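Local coordinates for protein 2,3-dihydroxybenzoate-AMP ligase (Mycobacterium smegmatis, PDB 5KEI) that belongs to the ANL superfamily of AMP-binding enzymes, in which a large N-terminal part is followed by a smaller C-terminal domain, at residues S49-A54 against A74-L79; L340-L345 against D367-L372; D458-G463 against A487-D492. All coordinates share one frame; numbering follows the deposited sequence.

Interaction 1: S49-A54 against A74-L79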
ATOM      1  N   SER A  49      19.540  -4.494   4.467  1.00 30.53           N
ATOM      2  CA  SER A  49      20.320  -5.501   5.186  1.00 32.46           C
ATOM      3  C   SER A  49      19.660  -6.862   5.090  1.00 38.50           C
ATOM      4  O   SER A  49      20.300  -7.890   5.367  1.00 39.60           O
ATOM      5  CB  SER A  49      20.499  -5.132   6.661  1.00 31.82           C
ATOM      6  OG  SER A  49      19.312  -5.420   7.384  1.00 33.52           O
ATOM      7  N   VAL A  50      18.381  -6.875   4.713  1.00 33.56           N
ATOM      8  CA  VAL A  50      17.699  -8.133   4.474  1.00 28.64           C
ATOM      9  C   VAL A  50      18.458  -8.907   3.389  1.00 31.95           C
ATOM     10  O   VAL A  50      18.677 -10.106   3.539  1.00 34.23           O
ATOM     11  CB  VAL A  50      16.219  -7.932   4.073  1.00 33.63           C
ATOM     12  CG1 VAL A  50      15.574  -9.270   3.642  1.00 29.03           C
ATOM     13  CG2 VAL A  50      15.442  -7.316   5.220  1.00 27.41           C
ATOM     14  N   LEU A  51      18.895  -8.227   2.328  1.00 31.10           N
ATOM     15  CA  LEU A  51      19.645  -8.896   1.256  1.00 32.85           C
ATOM     16  C   LEU A  51      21.053  -9.241   1.711  1.00 36.34           C
ATOM     17  O   LEU A  51      21.556 -10.335   1.436  1.00 34.11           O
ATOM     18  CB  LEU A  51      19.717  -8.025   0.001  1.00 30.91           C
ATOM     19  CG  LEU A  51      20.682  -8.442  -1.124  1.00 32.20           C
ATOM     20  CD1 LEU A  51      20.493  -9.893  -1.591  1.00 29.34           C
ATOM     21  CD2 LEU A  51      20.538  -7.486  -2.304  1.00 31.05           C
ATOM     22  N   ARG A  52      21.666  -8.291   2.412  1.00 31.98           N
ATOM     23  CA  ARG A  52      23.024  -8.419   2.909  1.00 36.93           C
ATOM     24  C   ARG A  52      23.148  -9.632   3.814  1.00 36.71           C
ATOM     25  O   ARG A  52      24.036 -10.465   3.629  1.00 35.02           O
ATOM     26  CB  ARG A  52      23.445  -7.147   3.663  1.00 35.82           C
ATOM     27  CG  ARG A  52      24.926  -7.093   4.038  1.00 33.93           C
ATOM     28  CD  ARG A  52      25.781  -6.912   2.812  1.00 36.10           C
ATOM     29  NE  ARG A  52      25.706  -5.546   2.300  1.00 34.84           N
ATOM     30  CZ  ARG A  52      26.087  -5.186   1.079  1.00 36.71           C
ATOM     31  NH1 ARG A  52      26.540  -6.098   0.230  1.00 36.88           N
ATOM     32  NH2 ARG A  52      26.000  -3.916   0.699  1.00 39.44           N
ATOM     33  N   THR A  53      22.250  -9.730   4.785  1.00 33.38           N
ATOM     34  CA  THR A  53      22.298 -10.833   5.739  1.00 37.58           C
ATOM     35  C   THR A  53      22.006 -12.161   5.051  1.00 37.88           C
ATOM     36  O   THR A  53      22.686 -13.153   5.303  1.00 36.92           O
ATOM     37  CB  THR A  53      21.323 -10.610   6.893  1.00 40.18           C
ATOM     38  OG1 THR A  53      21.701  -9.418   7.594  1.00 37.96           O
ATOM     39  CG2 THR A  53      21.330 -11.803   7.860  1.00 34.98           C
ATOM     40  N   ALA A  54      21.013 -12.162   4.164  1.00 34.39           N
ATOM     41  CA  ALA A  54      20.705 -13.322   3.340  1.00 33.66           C
ATOM     42  C   ALA A  54      21.894 -13.752   2.471  1.00 34.39           C
ATOM     43  O   ALA A  54      22.150 -14.935   2.290  1.00 34.69           O
ATOM     44  CB  ALA A  54      19.488 -13.027   2.463  1.00 34.44           C
ATOM     45  N   ALA A  74      24.294 -14.311  -3.475  1.00 40.81           N
ATOM     46  CA  ALA A  74      25.605 -13.672  -3.594  1.00 38.51           C
ATOM     47  C   ALA A  74      25.684 -12.810  -4.853  1.00 38.40           C
ATOM     48  O   ALA A  74      26.186 -11.681  -4.825  1.00 38.43           O
ATOM     49  CB  ALA A  74      26.717 -14.715  -3.590  1.00 39.44           C
ATOM     50  N   GLU A  75      25.173 -13.347  -5.951  1.00 40.58           N
ATOM     51  CA  GLU A  75      25.103 -12.617  -7.212  1.00 41.09           C
ATOM     52  C   GLU A  75      24.185 -11.401  -7.136  1.00 38.79           C
ATOM     53  O   GLU A  75      24.503 -10.361  -7.702  1.00 39.30           O
ATOM     54  CB  GLU A  75      24.645 -13.561  -8.328  1.00 42.13           C
ATOM     55  CG  GLU A  75      25.681 -14.636  -8.621  1.00 49.26           C
ATOM     56  CD  GLU A  75      25.158 -15.792  -9.454  1.00 54.72           C
ATOM     57  OE1 GLU A  75      23.971 -15.768  -9.850  1.00 50.29           O
ATOM     58  OE2 GLU A  75      25.947 -16.737  -9.698  1.00 59.72           O
ATOM     59  N   LEU A  76      23.052 -11.530  -6.441  1.00 39.21           N
ATOM     60  CA  LEU A  76      22.097 -10.419  -6.314  1.00 38.41           C
ATOM     61  C   LEU A  76      22.664  -9.303  -5.423  1.00 38.43           C
ATOM     62  O   LEU A  76      22.471  -8.113  -5.694  1.00 36.70           O
ATOM     63  CB  LEU A  76      20.750 -10.923  -5.763  1.00 33.83           C
ATOM     64  CG  LEU A  76      19.663  -9.886  -5.447  1.00 34.56           C
ATOM     65  CD1 LEU A  76      19.373  -8.983  -6.642  1.00 31.81           C
ATOM     66  CD2 LEU A  76      18.381 -10.570  -4.968  1.00 27.56           C
ATOM     67  N   ASP A  77      23.373  -9.698  -4.370  1.00 35.07           N
ATOM     68  CA  ASP A  77      24.008  -8.754  -3.455  1.00 35.15           C
ATOM     69  C   ASP A  77      25.019  -7.830  -4.154  1.00 39.86           C
ATOM     70  O   ASP A  77      25.124  -6.650  -3.814  1.00 40.79           O
ATOM     71  CB  ASP A  77      24.704  -9.517  -2.328  1.00 36.68           C
ATOM     72  CG  ASP A  77      24.907  -8.671  -1.080  1.00 38.48           C
ATOM     73  OD1 ASP A  77      24.022  -7.847  -0.764  1.00 39.10           O
ATOM     74  OD2 ASP A  77      25.954  -8.829  -0.416  1.00 41.86           O
ATOM     75  N   ARG A  78      25.766  -8.372  -5.118  1.00 39.54           N
ATOM     76  CA  ARG A  78      26.745  -7.588  -5.874  1.00 40.03           C
ATOM     77  C   ARG A  78      26.047  -6.650  -6.856  1.00 42.17           C
ATOM     78  O   ARG A  78      26.431  -5.490  -7.002  1.00 40.53           O
ATOM     79  CB  ARG A  78      27.717  -8.492  -6.644  1.00 34.47           C
ATOM     80  CG  ARG A  78      28.637  -9.324  -5.767  1.00 41.67           C
ATOM     81  CD  ARG A  78      29.476 -10.276  -6.614  1.00 48.43           C
ATOM     82  NE  ARG A  78      29.700 -11.559  -5.940  1.00 56.21           N
ATOM     83  CZ  ARG A  78      29.377 -12.751  -6.446  1.00 53.28           C
ATOM     84  NH1 ARG A  78      28.820 -12.846  -7.648  1.00 50.88           N
ATOM     85  NH2 ARG A  78      29.619 -13.855  -5.748  1.00 53.76           N
ATOM     86  N   LEU A  79      25.024  -7.173  -7.528  1.00 35.08           N
ATOM     87  CA  LEU A  79      24.253  -6.395  -8.479  1.00 37.73           C
ATOM     88  C   LEU A  79      23.667  -5.150  -7.841  1.00 39.13           C
ATOM     89  O   LEU A  79      23.753  -4.069  -8.409  1.00 38.05           O
ATOM     90  CB  LEU A  79      23.140  -7.245  -9.078  1.00 42.00           C
ATOM     91  CG  LEU A  79      23.626  -8.305 -10.059  1.00 37.78           C
ATOM     92  CD1 LEU A  79      22.454  -9.187 -10.480  1.00 38.74           C
ATOM     93  CD2 LEU A  79      24.261  -7.627 -11.254  1.00 35.16           C
TER
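Arg52 and Asp77 join two helices through a salt bridge, NH1 to OD2 at 2.9 Å. The bond is bent, with an N-H...O angle of 132°, and the nitrogen comes from above the carboxylate plane; guanidinium and carboxylate stand 69° apart. This is a one-nitrogen grip, not a flat two-pronged pairing. Arg52 reaches it because its chain folds at both chi2 and chi3, bringing the guanidinium round toward the partner helix. Leu51 supplies the apolar contact, its CD1 3.9 Å from Leu76 CG; its two methyl branches lie against Leu76 and the Asp77 backbone. Its CG also sits 3.4 Å from Asp77 OD1, carbon against a carboxylate oxygen. Outside this first shell the charges are shared: Asp77 is held mainly by Arg117, at OD1, with Arg52 as its second partner, and Arg52 NH2 pairs with Asp81, one turn further along the helix of Asp77. Phe113 and Met270 close over Leu51, while Leu76 rests on Ala63 and Val64. The short helix axes approach to 9.3 Å, closer to antiparallel than to parallel at 139°. Helix, β-hairpin (strands 62-65 and 70-72) and helix thus follow one another here, packing at one edge of the large mixed sheet of an α/β fold.

Interaction 2: L340-L345 against D367-L372; sequences LVRGAL and DPPEVL
Arg342 lies against Pro369 and Leu372 in a van der Waals contact, with no hydrogen bond between the segments, where helix 335-344, in its C-terminal part, faces the first turn of helix 369-374 in the large AMP-binding part of the chain. The guanidinium does the touching: Pro369 CA lies over one of its faces, toward the rim, and Pro369 CB is 3.7 Å from NH1. Leu372 comes in obliquely, its CD1 3.6 Å from NE. Arginine suits the place because its flat end can rest on hydrocarbon while its N-H groups bond to others: NE donates to Pro347 O, and NH1 forms a salt bridge with Glu373. A first torsion of 55° sets CG between the backbone N and the carbonyl carbon; the extended chi2 carries the chain toward the other helix, and the bend at chi3 swings the guanidinium across it. Proline fits the first turn of a helix, where its missing N-H costs nothing; Pro368 is the N-cap, and its O accepts from both Val371 N and Leu372 N. Around the pair, Val341 packs on Ala306 of helix 303-310 and on Leu326 of strand 325-328, whereas Leu372 O takes a bond from Gln351 of strand 349-354.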
ATOM      1  N   LEU A 340     -14.250 -23.730  -2.999  1.00 31.54           N
ATOM      2  CA  LEU A 340     -13.769 -24.137  -4.323  1.00 35.85           C
ATOM      3  C   LEU A 340     -12.254 -24.180  -4.363  1.00 34.61           C
ATOM      4  O   LEU A 340     -11.648 -25.150  -4.819  1.00 33.64           O
ATOM      5  CB  LEU A 340     -14.271 -23.190  -5.409  1.00 34.58           C
ATOM      6  CG  LEU A 340     -13.824 -23.520  -6.835  1.00 30.52           C
ATOM      7  CD1 LEU A 340     -14.447 -24.827  -7.270  1.00 34.25           C
ATOM      8  CD2 LEU A 340     -14.236 -22.409  -7.773  1.00 28.11           C
ATOM      9  N   VAL A 341     -11.652 -23.114  -3.861  1.00 32.29           N
ATOM     10  CA  VAL A 341     -10.211 -22.988  -3.874  1.00 31.49           C
ATOM     11  C   VAL A 341      -9.523 -24.121  -3.122  1.00 34.06           C
ATOM     12  O   VAL A 341      -8.555 -24.691  -3.618  1.00 39.56           O
ATOM     13  CB  VAL A 341      -9.782 -21.643  -3.281  1.00 30.39           C
ATOM     14  CG1 VAL A 341      -8.299 -21.665  -2.902  1.00 33.37           C
ATOM     15  CG2 VAL A 341     -10.099 -20.535  -4.261  1.00 25.70           C
ATOM     16  N   ARG A 342      -9.993 -24.481  -1.937  1.00 31.44           N
ATOM     17  CA  ARG A 342      -9.253 -25.535  -1.253  1.00 38.97           C
ATOM     18  C   ARG A 342      -9.876 -26.915  -1.438  1.00 35.96           C
ATOM     19  O   ARG A 342      -9.649 -27.825  -0.656  1.00 43.37           O
ATOM     20  CB  ARG A 342      -9.057 -25.201   0.234  1.00 37.28           C
ATOM     21  CG  ARG A 342     -10.262 -24.899   1.037  1.00 34.64           C
ATOM     22  CD  ARG A 342      -9.824 -24.389   2.409  1.00 34.30           C
ATOM     23  NE  ARG A 342      -8.945 -25.332   3.105  1.00 37.36           N
ATOM     24  CZ  ARG A 342      -9.349 -26.475   3.669  1.00 40.21           C
ATOM     25  NH1 ARG A 342     -10.630 -26.853   3.616  1.00 36.46           N
ATOM     26  NH2 ARG A 342      -8.464 -27.253   4.276  1.00 36.91           N
ATOM     27  N   GLY A 343     -10.644 -27.072  -2.504  1.00 39.26           N
ATOM     28  CA  GLY A 343     -11.053 -28.393  -2.935  1.00 37.61           C
ATOM     29  C   GLY A 343     -10.421 -28.680  -4.284  1.00 41.52           C
ATOM     30  O   GLY A 343     -10.227 -29.828  -4.668  1.00 44.16           O
ATOM     31  N   ALA A 344     -10.077 -27.612  -4.998  1.00 45.34           N
ATOM     32  CA  ALA A 344      -9.585 -27.724  -6.362  1.00 42.91           C
ATOM     33  C   ALA A 344      -8.118 -27.317  -6.507  1.00 45.49           C
ATOM     34  O   ALA A 344      -7.466 -27.709  -7.474  1.00 51.36           O
ATOM     35  CB  ALA A 344     -10.453 -26.890  -7.287  1.00 38.00           C
ATOM     36  N   LEU A 345      -7.595 -26.538  -5.561  1.00 44.09           N
ATOM     37  CA  LEU A 345      -6.217 -26.033  -5.670  1.00 43.02           C
ATOM     38  C   LEU A 345      -5.274 -26.545  -4.587  1.00 45.41           C
ATOM     39  O   LEU A 345      -4.233 -27.118  -4.891  1.00 50.42           O
ATOM     40  CB  LEU A 345      -6.197 -24.502  -5.644  1.00 43.07           C
ATOM     41  CG  LEU A 345      -6.683 -23.737  -6.873  1.00 41.92           C
ATOM     42  CD1 LEU A 345      -6.448 -22.239  -6.664  1.00 37.43           C
ATOM     43  CD2 LEU A 345      -5.967 -24.230  -8.124  1.00 39.45           C
ATOM     44  N   ASP A 367      -4.736 -23.569  10.986  1.00 37.58           N
ATOM     45  CA  ASP A 367      -6.124 -23.259  11.357  1.00 32.61           C
ATOM     46  C   ASP A 367      -7.178 -24.154  10.726  1.00 32.65           C
ATOM     47  O   ASP A 367      -7.051 -24.533   9.561  1.00 34.56           O
ATOM     48  CB  ASP A 367      -6.451 -21.812  11.011  1.00 34.61           C
ATOM     49  CG  ASP A 367      -6.015 -20.876  12.076  1.00 37.66           C
ATOM     50  OD1 ASP A 367      -5.636 -21.401  13.145  1.00 34.18           O
ATOM     51  OD2 ASP A 367      -6.064 -19.642  11.863  1.00 34.71           O
ATOM     52  N   PRO A 368      -8.239 -24.471  11.498  1.00 33.64           N
ATOM     53  CA  PRO A 368      -9.357 -25.301  11.039  1.00 33.91           C
ATOM     54  C   PRO A 368     -10.020 -24.774   9.772  1.00 32.07           C
ATOM     55  O   PRO A 368     -10.089 -23.569   9.579  1.00 33.64           O
ATOM     56  CB  PRO A 368     -10.337 -25.262  12.224  1.00 32.81           C
ATOM     57  CG  PRO A 368      -9.845 -24.227  13.134  1.00 31.64           C
ATOM     58  CD  PRO A 368      -8.377 -24.140  12.925  1.00 31.74           C
ATOM     59  N   PRO A 369     -10.511 -25.683   8.920  1.00 34.31           N
ATOM     60  CA  PRO A 369     -11.116 -25.322   7.632  1.00 31.34           C
ATOM     61  C   PRO A 369     -12.221 -24.256   7.733  1.00 34.83           C
ATOM     62  O   PRO A 369     -12.329 -23.426   6.828  1.00 33.48           O
ATOM     63  CB  PRO A 369     -11.687 -26.659   7.132  1.00 28.40           C
ATOM     64  CG  PRO A 369     -10.777 -27.695   7.755  1.00 35.64           C
ATOM     65  CD  PRO A 369     -10.477 -27.144   9.129  1.00 34.07           C
ATOM     66  N   GLU A 370     -13.012 -24.265   8.802  1.00 31.95           N
ATOM     67  CA  GLU A 370     -14.072 -23.274   8.947  1.00 35.29           C
ATOM     68  C   GLU A 370     -13.487 -21.879   9.155  1.00 34.24           C
ATOM     69  O   GLU A 370     -14.110 -20.876   8.789  1.00 35.17           O
ATOM     70  CB  GLU A 370     -15.029 -23.631  10.099  1.00 34.79           C
ATOM     71  CG  GLU A 370     -14.377 -23.878  11.457  1.00 45.55           C
ATOM     72  CD  GLU A 370     -13.923 -25.332  11.680  1.00 48.14           C
ATOM     73  OE1 GLU A 370     -13.911 -26.131  10.709  1.00 46.10           O
ATOM     74  OE2 GLU A 370     -13.581 -25.669  12.843  1.00 47.02           O
ATOM     75  N   VAL A 371     -12.286 -21.823   9.728  1.00 33.18           N
ATOM     76  CA  VAL A 371     -11.603 -20.554   9.934  1.00 34.67           C
ATOM     77  C   VAL A 371     -10.961 -20.058   8.627  1.00 32.74           C
ATOM     78  O   VAL A 371     -11.014 -18.863   8.322  1.00 27.99           O
ATOM     79  CB  VAL A 371     -10.558 -20.670  11.045  1.00 30.84           C
ATOM     80  CG1 VAL A 371      -9.650 -19.430  11.088  1.00 31.59           C
ATOM     81  CG2 VAL A 371     -11.264 -20.840  12.374  1.00 29.41           C
ATOM     82  N   LEU A 372     -10.393 -20.981   7.851  1.00 30.27           N
ATOM     83  CA  LEU A 372      -9.818 -20.656   6.551  1.00 29.45           C
ATOM     84  C   LEU A 372     -10.878 -20.155   5.564  1.00 32.49           C
ATOM     85  O   LEU A 372     -10.595 -19.326   4.699  1.00 32.99           O
ATOM     86  CB  LEU A 372      -9.117 -21.873   5.944  1.00 26.88           C
ATOM     87  CG  LEU A 372      -7.999 -22.544   6.735  1.00 32.07           C
ATOM     88  CD1 LEU A 372      -7.393 -23.705   5.950  1.00 29.36           C
ATOM     89  CD2 LEU A 372      -6.927 -21.536   7.123  1.00 29.44           C
TER

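Interaction 3: D458-G463 against A487-D492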
ATOM      1  N   ASP A 458     -21.571   6.639   3.135  1.00 42.71           N
ATOM      2  CA  ASP A 458     -22.210   7.877   3.549  1.00 40.12           C
ATOM      3  C   ASP A 458     -22.997   8.447   2.364  1.00 44.12           C
ATOM      4  O   ASP A 458     -22.461   9.160   1.505  1.00 44.67           O
ATOM      5  CB  ASP A 458     -21.162   8.858   4.076  1.00 41.57           C
ATOM      6  CG  ASP A 458     -21.775  10.088   4.719  1.00 50.71           C
ATOM      7  OD1 ASP A 458     -23.020  10.141   4.815  1.00 51.76           O
ATOM      8  OD2 ASP A 458     -21.006  10.992   5.137  1.00 51.60           O
ATOM      9  N   VAL A 459     -24.280   8.109   2.317  1.00 42.49           N
ATOM     10  CA  VAL A 459     -25.082   8.400   1.142  1.00 34.43           C
ATOM     11  C   VAL A 459     -26.062   9.544   1.366  1.00 40.40           C
ATOM     12  O   VAL A 459     -26.761   9.597   2.386  1.00 46.11           O
ATOM     13  CB  VAL A 459     -25.861   7.153   0.687  1.00 37.46           C
ATOM     14  CG1 VAL A 459     -26.627   6.541   1.856  1.00 40.39           C
ATOM     15  CG2 VAL A 459     -26.801   7.506  -0.444  1.00 36.99           C
ATOM     16  N   ILE A 460     -26.093  10.467   0.410  1.00 37.44           N
ATOM     17  CA  ILE A 460     -27.101  11.526   0.381  1.00 39.18           C
ATOM     18  C   ILE A 460     -28.113  11.262  -0.722  1.00 36.85           C
ATOM     19  O   ILE A 460     -27.742  11.139  -1.898  1.00 32.83           O
ATOM     20  CB  ILE A 460     -26.484  12.897   0.138  1.00 37.90           C
ATOM     21  CG1 ILE A 460     -25.353  13.155   1.144  1.00 34.32           C
ATOM     22  CG2 ILE A 460     -27.590  13.971   0.175  1.00 37.77           C
ATOM     23  CD1 ILE A 460     -24.582  14.444   0.905  1.00 32.90           C
ATOM     24  N   VAL A 461     -29.386  11.168  -0.353  1.00 34.57           N
ATOM     25  CA  VAL A 461     -30.420  10.861  -1.337  1.00 35.65           C
ATOM     26  C   VAL A 461     -30.938  12.166  -1.952  1.00 36.33           C
ATOM     27  O   VAL A 461     -31.846  12.801  -1.430  1.00 37.21           O
ATOM     28  CB  VAL A 461     -31.567  10.018  -0.710  1.00 34.39           C
ATOM     29  CG1 VAL A 461     -32.613   9.666  -1.754  1.00 34.06           C
ATOM     30  CG2 VAL A 461     -30.998   8.740  -0.136  1.00 34.37           C
ATOM     31  N   ARG A 462     -30.316  12.566  -3.057  1.00 33.63           N
ATOM     32  CA  ARG A 462     -30.619  13.832  -3.705  1.00 34.37           C
ATOM     33  C   ARG A 462     -31.366  13.621  -5.017  1.00 35.02           C
ATOM     34  O   ARG A 462     -30.755  13.308  -6.037  1.00 34.57           O
ATOM     35  CB  ARG A 462     -29.339  14.624  -3.978  1.00 31.95           C
ATOM     36  CG  ARG A 462     -29.622  15.917  -4.686  1.00 30.13           C
ATOM     37  CD  ARG A 462     -28.422  16.601  -5.310  1.00 34.08           C
ATOM     38  NE  ARG A 462     -28.799  17.980  -5.634  1.00 36.58           N
ATOM     39  CZ  ARG A 462     -29.356  18.369  -6.781  1.00 31.04           C
ATOM     40  NH1 ARG A 462     -29.589  17.503  -7.761  1.00 31.90           N
ATOM     41  NH2 ARG A 462     -29.678  19.639  -6.949  1.00 26.44           N
ATOM     42  N   GLY A 463     -32.680  13.824  -4.992  1.00 32.38           N
ATOM     43  CA  GLY A 463     -33.506  13.483  -6.131  1.00 31.24           C
ATOM     44  C   GLY A 463     -33.445  11.988  -6.376  1.00 38.61           C
ATOM     45  O   GLY A 463     -33.530  11.186  -5.445  1.00 35.67           O
ATOM     46  N   ALA A 487     -19.636  16.943   2.934  1.00 37.73           N
ATOM     47  CA  ALA A 487     -20.884  16.935   2.182  1.00 36.86           C
ATOM     48  C   ALA A 487     -21.968  16.439   3.118  1.00 41.21           C
ATOM     49  O   ALA A 487     -21.894  15.331   3.650  1.00 45.00           O
ATOM     50  CB  ALA A 487     -20.786  16.057   0.928  1.00 29.07           C
ATOM     51  N   VAL A 488     -22.961  17.282   3.350  1.00 35.59           N
ATOM     52  CA  VAL A 488     -23.970  16.995   4.348  1.00 35.87           C
ATOM     53  C   VAL A 488     -25.362  16.986   3.693  1.00 42.39           C
ATOM     54  O   VAL A 488     -25.602  17.681   2.695  1.00 38.73           O
ATOM     55  CB  VAL A 488     -23.892  18.028   5.495  1.00 38.46           C
ATOM     56  CG1 VAL A 488     -24.732  17.598   6.640  1.00 47.17           C
ATOM     57  CG2 VAL A 488     -22.442  18.184   5.967  1.00 39.21           C
ATOM     58  N   ALA A 489     -26.258  16.176   4.246  1.00 43.09           N
ATOM     59  CA  ALA A 489     -27.627  16.065   3.763  1.00 42.02           C
ATOM     60  C   ALA A 489     -28.551  16.981   4.550  1.00 43.44           C
ATOM     61  O   ALA A 489     -28.581  16.939   5.781  1.00 47.65           O
ATOM     62  CB  ALA A 489     -28.113  14.617   3.855  1.00 39.40           C
ATOM     63  N   LEU A 490     -29.291  17.816   3.829  1.00 42.01           N
ATOM     64  CA  LEU A 490     -30.329  18.646   4.428  1.00 41.94           C
ATOM     65  C   LEU A 490     -31.681  18.292   3.830  1.00 44.29           C
ATOM     66  O   LEU A 490     -31.778  18.083   2.619  1.00 43.30           O
ATOM     67  CB  LEU A 490     -30.021  20.116   4.203  1.00 40.77           C
ATOM     68  CG  LEU A 490     -28.722  20.558   4.862  1.00 46.76           C
ATOM     69  CD1 LEU A 490     -28.364  21.926   4.341  1.00 57.82           C
ATOM     70  CD2 LEU A 490     -28.852  20.556   6.371  1.00 38.01           C
ATOM     71  N   PRO A 491     -32.718  18.171   4.682  1.00 49.04           N
ATOM     72  CA  PRO A 491     -34.102  17.996   4.230  1.00 42.33           C
ATOM     73  C   PRO A 491     -34.497  19.084   3.258  1.00 43.74           C
ATOM     74  O   PRO A 491     -34.288  20.266   3.535  1.00 46.42           O
ATOM     75  CB  PRO A 491     -34.899  18.095   5.524  1.00 43.17           C
ATOM     76  CG  PRO A 491     -33.987  17.481   6.519  1.00 45.84           C
ATOM     77  CD  PRO A 491     -32.610  17.978   6.139  1.00 46.77           C
ATOM     78  N   ASP A 492     -35.022  18.677   2.110  1.00 38.33           N
ATOM     79  CA  ASP A 492     -35.372  19.609   1.059  1.00 35.42           C
ATOM     80  C   ASP A 492     -36.652  19.146   0.406  1.00 38.22           C
ATOM     81  O   ASP A 492     -36.871  17.945   0.174  1.00 33.00           O
ATOM     82  CB  ASP A 492     -34.249  19.735   0.022  1.00 34.64           C
ATOM     83  CG  ASP A 492     -34.608  20.691  -1.116  1.00 39.99           C
ATOM     84  OD1 ASP A 492     -34.368  21.914  -0.993  1.00 43.36           O
ATOM     85  OD2 ASP A 492     -35.134  20.218  -2.143  1.00 40.80           O
TER
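The peptide planes that carry the Ala487 and Val488 carbonyls are the flat surfaces on which Ile460 rests. Its CD1 methyl lies over one face of the Val488 carbonyl, 3.9 Å from Val488 C and 3.8 Å from Val488 O, and it also covers the neighbouring carbonyl of Ala487, 3.9 Å from that O. The backbone of Val488 is itself hydrogen-bonded to Cys500 of strand 498-505. The other branch of Ile460 meets a side chain, its CG2 packing 3.8 Å from Ala489 CB, while CD1 lies 4.1 Å from Ala487 CB. Two torsions direct this fork. Chi1 of -53° puts CG2 anti to the backbone N, and the extended chi2 carries CD1 out over the Ala487 and Val488 carbonyls. Alanine suits both positions, since a lone methyl lets the bulkier isoleucine come down close to the backbone.

The partners belong to different sheets. Strand 459-462 pairs with 465-468 in a two-stranded hairpin, the segment that carries the A8 motif of the ANL superfamily, at the start of the C-terminal domain; strand 482-492 is an outer strand of a three-stranded sheet in that domain. Their axes diverge by 42° and approach to 7.3 Å, and no hydrogen bond joins them: the contact is carried by the Ile460 side chain, on alanine methyls and on backbone carbonyls. Ile499 also packs on Ile460. Val488, pointing the other way, touches Ile552 and Val553 of helix 549-553. From the same helix, Lys549 links both segments, bonding to Ala487 O and forming a salt bridge with Asp458.

The three contacts follow one another along the chain and touch nowhere. Interactions 1 and 2 both fall in the AMP-binding range and are tied to the same large mixed sheet, one beside the hairpin strands at one edge, the other near strands 325-328 and 349-354; even so, their centres are 36 Å apart, with nearest atoms about 25 Å apart. Interaction 3 concerns the C-terminal domain. Its centre is 43 Å from that of interaction 2 and 56 Å from that of interaction 1, with which it lies on opposite sides of the chain's centre. Between interactions 2 and 3 the chain builds the antiparallel sheet of strands 385-389, 402-407, 432-440 and 450-455.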